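Local coordinates for beta-1,3-glucosyltransferase (Paecilomyces sp. J18, PDB 5JVV), which is probably a fungal enzyme of the glucosyltransferase kind, built as a single chain around two large, curved beta sheets, at residues His32-Glu37 against Gly69-Arg74; Arg74-Asp79 against Pro238-Phe243; Cys139-Asp144 against Gly224-Thr229. All blocks are in the same frame, centred on the assembly; numbering follows the deposited sequence.

Interaction 1: residues His32-Glu37 against Gly69-Arg74; sequences HYVSRE and GRKSVR
Strand residues His32 and Tyr33 run parallel to the start of strand 70-77, and three backbone hydrogen bonds fix the register: His32 N to Arg70 O, Ser72 N to His32 O and Val34 N to Ser72 O, the last arriving nearly along the C=O axis. The Tyr33 ring, with CG beside the backbone N (chi1 -81°), offers one face to Arg74 CB, which stands 3.7 Å from the Tyr33 ring centroid and 14° off its normal, a CH-pi contact. Arg74 has CG anti to its backbone N and stays extended to NE, so Arg74 CD passes Tyr33 CE2 at 3.9 Å; the guanidinium and ring planes are 71° apart. On the other side of the sheet, His32 and Lys71 lie side by side, His32 CB 3.9 Å from Lys71 CG, while the Lys71 ammonium reaches Glu42. Val34 CG1 lies over the rim of one face of the His32 imidazole, and Val34 CG2 meets Val73 CG1 at 4.2 Å. One water joins Tyr33 OH (2.8 Å) to Arg74 NH1, from which it accepts. With its aliphatic stem on the phenol and NE held by Glu76, Arg74 has nonpolar and ionic anchors, consistent with a well-fixed charge.

Interaction 2: residues Arg74-Asp79 against Pro238-Phe243; sequences RLESTD and PQKLVF
Strands 74-77 and 240-243 run antiparallel, their axes 4.6 Å apart at closest approach and their directions 163° apart. Leu75 and Phe243 form a hydrogen-bonded pair, with Leu75 N to Phe243 O at 2.9 Å and a return bond from Phe243 N to Leu75 O; Glu76 and Val242 are the adjoining non-hydrogen-bonded pair. Glu76 can be followed outward. Its CB leaves the sheet on the same face as Val242, and Glu76 CG, beside the backbone N (chi1 -58°), rests against Val242 CG2 at 3.9 Å. The chain then runs extended to the carboxylate. Glu76 OE2 takes Arg74 NE at 2.8 Å through its anti lone pair, and Arg74 NH2 at 3.0 Å from above the carboxylate plane, a side-on salt bridge. Glu76 OE1 faces Lys240 NZ across a long salt bridge of 3.7 Å, helped by a water that donates to OE1 and accepts from NZ, so Glu76 lies between Arg74 and Lys240 in a salt-bridge network. At Ser77 the side chain joins the pairing: Ser77 N donates to Leu241 O, and Ser77 OG accepts from Leu241 N at 2.9 Å and donates to Asp79 O. On the Glu76 face, Val242 packs on Trp105 and Val107 of strand 100-107; on the other, Leu75 touches Phe18 and Phe20 of strand 18-20, and Phe243 stacks with Phe104 and meets Trp289 of strand 289-297 edge-to-face.

Interaction 3: residues Cys139-Asp144 against Gly224-Thr229; sequences CEITSD and GNFKGT
The backbone of loop 139-144 meets the segment 224-229 through a single bridge, Ile141 with Gly228, their CA atoms 4.4 Å apart, and the touching parts run 131° from one another. Thr142 N donates to Lys227 O at 2.9 Å with an almost straight angle of 169°, and Thr229 N donates to Glu140 O, in the carbonyl plane. Thr229 then adds its side chain: Thr229 OG1, in the crowded position between its own N and carbonyl carbon (chi1 65°), accepts from Glu140 N at 2.8 Å, so Thr229 takes both the N-H and the C=O of Glu140. Gly228 comes close enough for its CA to touch Glu140 O at 3.2 Å, where a side chain would clash with that oxygen. Inward, Ile141 and Phe226 lie side by side; Ile141 CG2 and CD1 each stand 4.0 Å from Phe226 CD1, and both residues pack on Cys165 and Val167 of strand 165-168. Ser143 turns its CB against the amide of Asn225, whose ND2 donates a hydrogen bond to Asp146 O. The Lys227 chain bends at chi3 and chi4 and brings Lys227 NZ to 2.9 Å from Ser143 OG. Beside the buried isoleucine-phenylalanine pair, the polar grip of Thr229 on Glu140 lies next to the Cys139-Cys230 disulfide, implying that covalent and hydrogen bonds together tie the loop to the chain at and just after Thr229.

Interactions 1 and 2 are consecutive along one strand, 70-77, with Arg74 shared and centres about 16 Å apart. Interaction 1 adds strand 31-33 in parallel, whereas interaction 2 adds strand 240-247 antiparallel, so strand 70-77 helps build a mixed sheet from distant parts of the sequence. Interaction 3 stands apart, about 35 Å from interaction 1 and about 25 Å from interaction 2 between centres, with about 13 Å between its nearest atoms and those of interaction 2. Both its segments fall within the long span of chain that interaction 2 closes. Its strand 224-226 belongs to the other, antiparallel sheet and precedes strand 240-247 in sequence. Centred about 20 Å from the centre of the chain, interaction 3 fastens a loop at the periphery.

Interaction 1: residues His32-Glu37 against Gly69-Arg74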
loop_
_atom_site.group_PDB
_atom_site.type_symbol
_atom_site.label_atom_id
_atom_site.label_comp_id
_atom_site.label_asym_id
_atom_site.label_seq_id
_atom_site.Cartn_x
_atom_site.Cartn_y
_atom_site.Cartn_z
ATOM N N HIS A 32 7.338 -14.311 -5.751
ATOM C CA HIS A 32 7.428 -15.517 -4.950
ATOM C C HIS A 32 7.370 -15.076 -3.495
ATOM O O HIS A 32 8.380 -14.686 -2.903
ATOM C CB HIS A 32 8.734 -16.246 -5.253
ATOM C CG HIS A 32 8.830 -17.625 -4.669
ATOM N ND1 HIS A 32 7.936 -18.117 -3.744
ATOM C CD2 HIS A 32 9.722 -18.619 -4.899
ATOM C CE1 HIS A 32 8.276 -19.353 -3.422
ATOM N NE2 HIS A 32 9.353 -19.682 -4.108
ATOM N N TYR A 33 6.176 -15.122 -2.927
ATOM C CA TYR A 33 5.990 -14.718 -1.544
ATOM C C TYR A 33 6.549 -15.810 -0.635
ATOM O O TYR A 33 6.222 -16.993 -0.801
ATOM C CB TYR A 33 4.513 -14.507 -1.272
ATOM C CG TYR A 33 3.966 -13.173 -1.735
ATOM C CD1 TYR A 33 4.694 -11.994 -1.582
ATOM C CD2 TYR A 33 2.703 -13.092 -2.305
ATOM C CE1 TYR A 33 4.160 -10.769 -1.987
ATOM C CE2 TYR A 33 2.173 -11.879 -2.716
ATOM C CZ TYR A 33 2.907 -10.724 -2.551
ATOM O OH TYR A 33 2.366 -9.516 -2.943
ATOM N N VAL A 34 7.384 -15.420 0.323
ATOM C CA VAL A 34 8.065 -16.395 1.187
ATOM C C VAL A 34 7.766 -16.199 2.676
ATOM O O VAL A 34 7.313 -15.136 3.103
ATOM C CB VAL A 34 9.583 -16.401 0.964
ATOM C CG1 VAL A 34 9.899 -16.791 -0.477
ATOM C CG2 VAL A 34 10.184 -15.036 1.304
ATOM N N SER A 35 8.025 -17.244 3.462
ATOM C CA SER A 35 7.777 -17.217 4.899
ATOM C C SER A 35 8.756 -16.285 5.580
ATOM O O SER A 35 9.770 -15.896 4.988
ATOM C CB SER A 35 7.913 -18.612 5.496
ATOM O OG SER A 35 9.260 -19.055 5.414
ATOM N N ARG A 36 8.455 -15.921 6.822
ATOM C CA ARG A 36 9.331 -15.024 7.572
ATOM C C ARG A 36 10.752 -15.563 7.751
ATOM O O ARG A 36 11.716 -14.825 7.547
ATOM C CB ARG A 36 8.714 -14.656 8.923
ATOM C CG ARG A 36 9.620 -13.796 9.797
ATOM C CD ARG A 36 8.867 -13.277 11.001
ATOM N NE ARG A 36 9.759 -12.628 11.958
ATOM C CZ ARG A 36 9.374 -12.188 13.151
ATOM N NH1 ARG A 36 10.255 -11.618 13.965
ATOM N NH2 ARG A 36 8.112 -12.335 13.533
ATOM N N GLU A 37 10.900 -16.835 8.118
ATOM C CA GLU A 37 12.248 -17.375 8.321
ATOM C C GLU A 37 13.062 -17.402 7.021
ATOM O O GLU A 37 14.278 -17.177 7.046
ATOM C CB GLU A 37 12.223 -18.747 9.011
ATOM C CG GLU A 37 11.678 -19.878 8.168
ATOM C CD GLU A 37 10.160 -19.994 8.191
ATOM O OE1 GLU A 37 9.483 -19.224 8.923
ATOM O OE2 GLU A 37 9.642 -20.869 7.455
ATOM N N GLY A 69 8.399 -16.303 -9.575
ATOM C CA GLY A 69 8.570 -14.863 -9.587
ATOM C C GLY A 69 9.693 -14.420 -8.681
ATOM O O GLY A 69 10.395 -15.240 -8.081
ATOM N N ARG A 70 9.868 -13.108 -8.579
ATOM C CA ARG A 70 10.937 -12.546 -7.759
ATOM C C ARG A 70 10.483 -12.537 -6.306
ATOM O O ARG A 70 9.346 -12.170 -6.008
ATOM C CB ARG A 70 11.262 -11.124 -8.237
ATOM C CG ARG A 70 12.381 -10.447 -7.460
ATOM C CD ARG A 70 13.001 -9.258 -8.228
ATOM N NE ARG A 70 13.681 -9.682 -9.456
ATOM C CZ ARG A 70 14.829 -10.362 -9.507
ATOM N NH1 ARG A 70 15.472 -10.718 -8.397
ATOM N NH2 ARG A 70 15.341 -10.696 -10.689
ATOM N N LYS A 71 11.366 -12.951 -5.397
ATOM C CA LYS A 71 10.979 -13.102 -3.994
ATOM C C LYS A 71 10.638 -11.799 -3.302
ATOM O O LYS A 71 11.304 -10.777 -3.477
ATOM C CB LYS A 71 12.066 -13.830 -3.207
ATOM C CG LYS A 71 12.134 -15.305 -3.550
ATOM C CD LYS A 71 13.421 -15.902 -3.038
ATOM C CE LYS A 71 13.484 -17.375 -3.353
ATOM N NZ LYS A 71 14.800 -17.937 -2.918
ATOM N N SER A 72 9.598 -11.864 -2.483
ATOM C CA SER A 72 9.088 -10.708 -1.775
ATOM C C SER A 72 8.309 -11.236 -0.577
ATOM O O SER A 72 8.295 -12.451 -0.317
ATOM C CB SER A 72 8.186 -9.885 -2.706
ATOM O OG SER A 72 7.786 -8.651 -2.115
ATOM N N VAL A 73 7.672 -10.330 0.150
ATOM C CA VAL A 73 6.829 -10.709 1.279
ATOM C C VAL A 73 5.495 -9.967 1.263
ATOM O O VAL A 73 5.341 -8.900 0.631
ATOM C CB VAL A 73 7.533 -10.485 2.638
ATOM C CG1 VAL A 73 8.743 -11.413 2.773
ATOM C CG2 VAL A 73 7.937 -9.011 2.815
ATOM N N ARG A 74 4.518 -10.562 1.940
ATOM C CA ARG A 74 3.200 -9.978 2.080
ATOM C C ARG A 74 2.776 -10.240 3.517
ATOM O O ARG A 74 2.566 -11.392 3.922
ATOM C CB ARG A 74 2.220 -10.591 1.062
ATOM C CG ARG A 74 0.760 -10.290 1.347
ATOM C CD ARG A 74 -0.138 -10.604 0.153
ATOM N NE ARG A 74 -1.540 -10.753 0.556
ATOM C CZ ARG A 74 -2.581 -10.675 -0.271
ATOM N NH1 ARG A 74 -2.398 -10.398 -1.551
ATOM N NH2 ARG A 74 -3.812 -10.849 0.192
HETATM O O HOH W 1 -0.360 -9.411 -3.413
HETATM O O HOH W 2 5.289 -13.228 2.822
#

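Interaction 2: residues Arg74-Asp79 against Pro238-Phe243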
loop_
_atom_site.group_PDB
_atom_site.type_symbol
_atom_site.label_atom_id
_atom_site.label_comp_id
_atom_site.label_asym_id
_atom_site.label_seq_id
_atom_site.Cartn_x
_atom_site.Cartn_y
_atom_site.Cartn_z
ATOM N N ARG A 74 4.518 -10.562 1.940
ATOM C CA ARG A 74 3.200 -9.978 2.080
ATOM C C ARG A 74 2.776 -10.240 3.517
ATOM O O ARG A 74 2.566 -11.392 3.922
ATOM C CB ARG A 74 2.220 -10.591 1.062
ATOM C CG ARG A 74 0.760 -10.290 1.347
ATOM C CD ARG A 74 -0.138 -10.604 0.153
ATOM N NE ARG A 74 -1.540 -10.753 0.556
ATOM C CZ ARG A 74 -2.581 -10.675 -0.271
ATOM N NH1 ARG A 74 -2.398 -10.398 -1.551
ATOM N NH2 ARG A 74 -3.812 -10.849 0.192
ATOM N N LEU A 75 2.710 -9.168 4.298
ATOM C CA LEU A 75 2.398 -9.249 5.720
ATOM C C LEU A 75 0.938 -8.870 5.942
ATOM O O LEU A 75 0.489 -7.840 5.456
ATOM C CB LEU A 75 3.301 -8.296 6.503
ATOM C CG LEU A 75 4.699 -8.811 6.854
ATOM C CD1 LEU A 75 5.510 -9.119 5.605
ATOM C CD2 LEU A 75 5.440 -7.815 7.746
ATOM N N GLU A 76 0.208 -9.716 6.666
ATOM C CA GLU A 76 -1.205 -9.491 6.952
ATOM C C GLU A 76 -1.384 -9.501 8.465
ATOM O O GLU A 76 -0.977 -10.451 9.126
ATOM C CB GLU A 76 -2.071 -10.570 6.291
ATOM C CG GLU A 76 -1.889 -10.650 4.779
ATOM C CD GLU A 76 -2.708 -11.742 4.130
ATOM O OE1 GLU A 76 -3.297 -12.566 4.862
ATOM O OE2 GLU A 76 -2.762 -11.776 2.884
ATOM N N SER A 77 -1.974 -8.451 9.023
ATOM C CA SER A 77 -2.027 -8.342 10.476
ATOM C C SER A 77 -2.826 -9.484 11.096
ATOM O O SER A 77 -3.810 -9.945 10.530
ATOM C CB SER A 77 -2.591 -6.989 10.919
ATOM O OG SER A 77 -3.951 -6.847 10.541
ATOM N N THR A 78 -2.372 -9.958 12.251
ATOM C CA THR A 78 -3.094 -11.004 12.963
ATOM C C THR A 78 -4.353 -10.440 13.613
ATOM O O THR A 78 -5.408 -11.074 13.581
ATOM C CB THR A 78 -2.199 -11.705 13.994
ATOM O OG1 THR A 78 -1.525 -10.729 14.797
ATOM C CG2 THR A 78 -1.161 -12.523 13.270
ATOM N N ASP A 79 -4.245 -9.244 14.180
ATOM C CA ASP A 79 -5.412 -8.589 14.765
ATOM C C ASP A 79 -6.057 -7.669 13.734
ATOM O O ASP A 79 -5.373 -7.032 12.930
ATOM C CB ASP A 79 -5.029 -7.803 16.019
ATOM C CG ASP A 79 -4.586 -8.706 17.162
ATOM O OD1 ASP A 79 -4.989 -9.891 17.182
ATOM O OD2 ASP A 79 -3.840 -8.227 18.044
ATOM N N PRO A 238 -14.478 -5.859 10.089
ATOM C CA PRO A 238 -13.116 -5.655 10.601
ATOM C C PRO A 238 -12.073 -6.123 9.570
ATOM O O PRO A 238 -12.276 -7.151 8.914
ATOM C CB PRO A 238 -13.088 -6.522 11.865
ATOM C CG PRO A 238 -14.524 -6.519 12.338
ATOM C CD PRO A 238 -15.341 -6.546 11.073
ATOM N N GLN A 239 -10.999 -5.344 9.401
ATOM C CA GLN A 239 -10.061 -5.542 8.295
ATOM C C GLN A 239 -8.694 -5.936 8.812
ATOM O O GLN A 239 -8.280 -5.477 9.866
ATOM C CB GLN A 239 -9.882 -4.229 7.515
ATOM C CG GLN A 239 -11.152 -3.681 6.879
ATOM C CD GLN A 239 -11.538 -4.441 5.637
ATOM O OE1 GLN A 239 -10.886 -4.327 4.597
ATOM N NE2 GLN A 239 -12.603 -5.242 5.734
ATOM N N LYS A 240 -7.988 -6.761 8.053
ATOM C CA LYS A 240 -6.564 -6.971 8.289
ATOM C C LYS A 240 -5.795 -5.897 7.537
ATOM O O LYS A 240 -6.166 -5.551 6.413
ATOM C CB LYS A 240 -6.139 -8.334 7.758
ATOM C CG LYS A 240 -6.715 -9.503 8.528
ATOM C CD LYS A 240 -6.274 -10.818 7.911
ATOM C CE LYS A 240 -6.799 -10.965 6.490
ATOM N NZ LYS A 240 -6.793 -12.394 6.034
ATOM N N LEU A 241 -4.731 -5.387 8.151
ATOM C CA LEU A 241 -3.806 -4.479 7.472
ATOM C C LEU A 241 -2.761 -5.291 6.716
ATOM O O LEU A 241 -2.258 -6.297 7.226
ATOM C CB LEU A 241 -3.114 -3.569 8.486
ATOM C CG LEU A 241 -4.039 -2.653 9.292
ATOM C CD1 LEU A 241 -3.273 -1.885 10.367
ATOM C CD2 LEU A 241 -4.740 -1.694 8.360
ATOM N N VAL A 242 -2.426 -4.850 5.506
ATOM C CA VAL A 242 -1.517 -5.603 4.645
ATOM C C VAL A 242 -0.456 -4.695 4.045
ATOM O O VAL A 242 -0.763 -3.610 3.547
ATOM C CB VAL A 242 -2.272 -6.285 3.475
ATOM C CG1 VAL A 242 -1.319 -7.160 2.655
ATOM C CG2 VAL A 242 -3.451 -7.118 3.990
ATOM N N PHE A 243 0.797 -5.138 4.114
ATOM C CA PHE A 243 1.877 -4.513 3.365
ATOM C C PHE A 243 2.394 -5.574 2.419
ATOM O O PHE A 243 2.691 -6.691 2.841
ATOM C CB PHE A 243 3.050 -4.085 4.263
ATOM C CG PHE A 243 2.785 -2.875 5.121
ATOM C CD1 PHE A 243 3.070 -1.592 4.656
ATOM C CD2 PHE A 243 2.277 -3.017 6.411
ATOM C CE1 PHE A 243 2.839 -0.476 5.456
ATOM C CE2 PHE A 243 2.047 -1.908 7.215
ATOM C CZ PHE A 243 2.325 -0.634 6.734
HETATM O O HOH W 3 -4.252 -13.570 7.123
#

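Interaction 3: residues Cys139-Asp144 against Gly224-Thr229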
loop_
_atom_site.group_PDB
_atom_site.type_symbol
_atom_site.label_atom_id
_atom_site.label_comp_id
_atom_site.label_asym_id
_atom_site.label_seq_id
_atom_site.Cartn_x
_atom_site.Cartn_y
_atom_site.Cartn_z
ATOM N N CYS A 139 -21.877 3.134 -3.879
ATOM C CA CYS A 139 -21.239 4.217 -3.141
ATOM C C CYS A 139 -20.582 5.154 -4.134
ATOM O O CYS A 139 -19.659 4.747 -4.848
ATOM C CB CYS A 139 -20.143 3.656 -2.221
ATOM S SG CYS A 139 -20.697 2.625 -0.852
ATOM N N GLU A 140 -21.050 6.392 -4.185
ATOM C CA GLU A 140 -20.411 7.439 -4.978
ATOM C C GLU A 140 -19.755 8.426 -4.025
ATOM O O GLU A 140 -20.419 8.964 -3.133
ATOM C CB GLU A 140 -21.449 8.177 -5.838
ATOM C CG GLU A 140 -20.865 9.328 -6.671
ATOM C CD GLU A 140 -21.913 10.287 -7.233
ATOM O OE1 GLU A 140 -21.512 11.351 -7.768
ATOM O OE2 GLU A 140 -23.133 10.003 -7.138
ATOM N N ILE A 141 -18.459 8.675 -4.192
ATOM C CA ILE A 141 -17.786 9.669 -3.355
ATOM C C ILE A 141 -18.011 11.064 -3.943
ATOM O O ILE A 141 -17.941 11.260 -5.164
ATOM C CB ILE A 141 -16.280 9.371 -3.148
ATOM C CG1 ILE A 141 -15.539 9.212 -4.482
ATOM C CG2 ILE A 141 -16.100 8.094 -2.342
ATOM C CD1 ILE A 141 -14.014 9.117 -4.285
ATOM N N THR A 142 -18.316 12.026 -3.079
ATOM C CA THR A 142 -18.745 13.350 -3.528
ATOM C C THR A 142 -18.083 14.483 -2.745
ATOM O O THR A 142 -18.618 15.597 -2.681
ATOM C CB THR A 142 -20.276 13.513 -3.410
ATOM O OG1 THR A 142 -20.677 13.361 -2.037
ATOM C CG2 THR A 142 -21.005 12.475 -4.263
ATOM N N SER A 143 -16.924 14.204 -2.154
ATOM C CA SER A 143 -16.254 15.180 -1.297
ATOM C C SER A 143 -14.970 15.735 -1.917
ATOM O O SER A 143 -14.023 16.060 -1.199
ATOM C CB SER A 143 -15.966 14.569 0.082
ATOM O OG SER A 143 -17.178 14.330 0.785
ATOM N N ASP A 144 -14.944 15.857 -3.245
ATOM C CA ASP A 144 -13.754 16.341 -3.959
ATOM C C ASP A 144 -13.406 17.788 -3.580
ATOM O O ASP A 144 -12.326 18.289 -3.909
ATOM C CB ASP A 144 -13.915 16.166 -5.485
ATOM C CG ASP A 144 -12.657 16.567 -6.270
ATOM O OD1 ASP A 144 -11.668 15.788 -6.302
ATOM O OD2 ASP A 144 -12.664 17.660 -6.877
ATOM N N GLY A 224 -7.423 12.095 0.665
ATOM C CA GLY A 224 -8.529 11.372 0.059
ATOM C C GLY A 224 -9.711 11.363 1.016
ATOM O O GLY A 224 -9.587 10.911 2.157
ATOM N N ASN A 225 -10.851 11.879 0.572
ATOM C CA ASN A 225 -12.029 11.966 1.434
ATOM C C ASN A 225 -13.125 11.055 0.893
ATOM O O ASN A 225 -13.902 11.455 0.014
ATOM C CB ASN A 225 -12.510 13.418 1.535
ATOM C CG ASN A 225 -13.511 13.636 2.665
ATOM O OD1 ASN A 225 -14.160 12.697 3.134
ATOM N ND2 ASN A 225 -13.658 14.893 3.091
ATOM N N PHE A 226 -13.171 9.826 1.398
ATOM C CA PHE A 226 -14.130 8.848 0.890
ATOM C C PHE A 226 -15.434 8.949 1.666
ATOM O O PHE A 226 -15.637 8.303 2.702
ATOM C CB PHE A 226 -13.543 7.433 0.890
ATOM C CG PHE A 226 -12.351 7.279 -0.022
ATOM C CD1 PHE A 226 -12.505 6.812 -1.318
ATOM C CD2 PHE A 226 -11.081 7.636 0.418
ATOM C CE1 PHE A 226 -11.407 6.676 -2.169
ATOM C CE2 PHE A 226 -9.974 7.516 -0.412
ATOM C CZ PHE A 226 -10.138 7.032 -1.718
ATOM N N LYS A 227 -16.326 9.768 1.127
ATOM C CA LYS A 227 -17.547 10.171 1.804
ATOM C C LYS A 227 -18.519 10.529 0.692
ATOM O O LYS A 227 -18.116 11.121 -0.307
ATOM C CB LYS A 227 -17.249 11.381 2.689
ATOM C CG LYS A 227 -18.452 12.010 3.367
ATOM C CD LYS A 227 -17.968 13.027 4.409
ATOM C CE LYS A 227 -18.824 14.276 4.417
ATOM N NZ LYS A 227 -18.666 15.049 3.155
ATOM N N GLY A 228 -19.780 10.144 0.836
ATOM C CA GLY A 228 -20.736 10.389 -0.230
ATOM C C GLY A 228 -22.079 9.720 -0.062
ATOM O O GLY A 228 -22.731 9.860 0.969
ATOM N N THR A 229 -22.498 8.989 -1.091
ATOM C CA THR A 229 -23.888 8.551 -1.204
ATOM C C THR A 229 -24.209 7.246 -0.492
ATOM O O THR A 229 -25.321 6.735 -0.607
ATOM C CB THR A 229 -24.314 8.415 -2.674
ATOM O OG1 THR A 229 -23.572 7.363 -3.305
ATOM C CG2 THR A 229 -24.083 9.713 -3.416
HETATM O O HOH W 4 -14.257 12.715 -2.360
#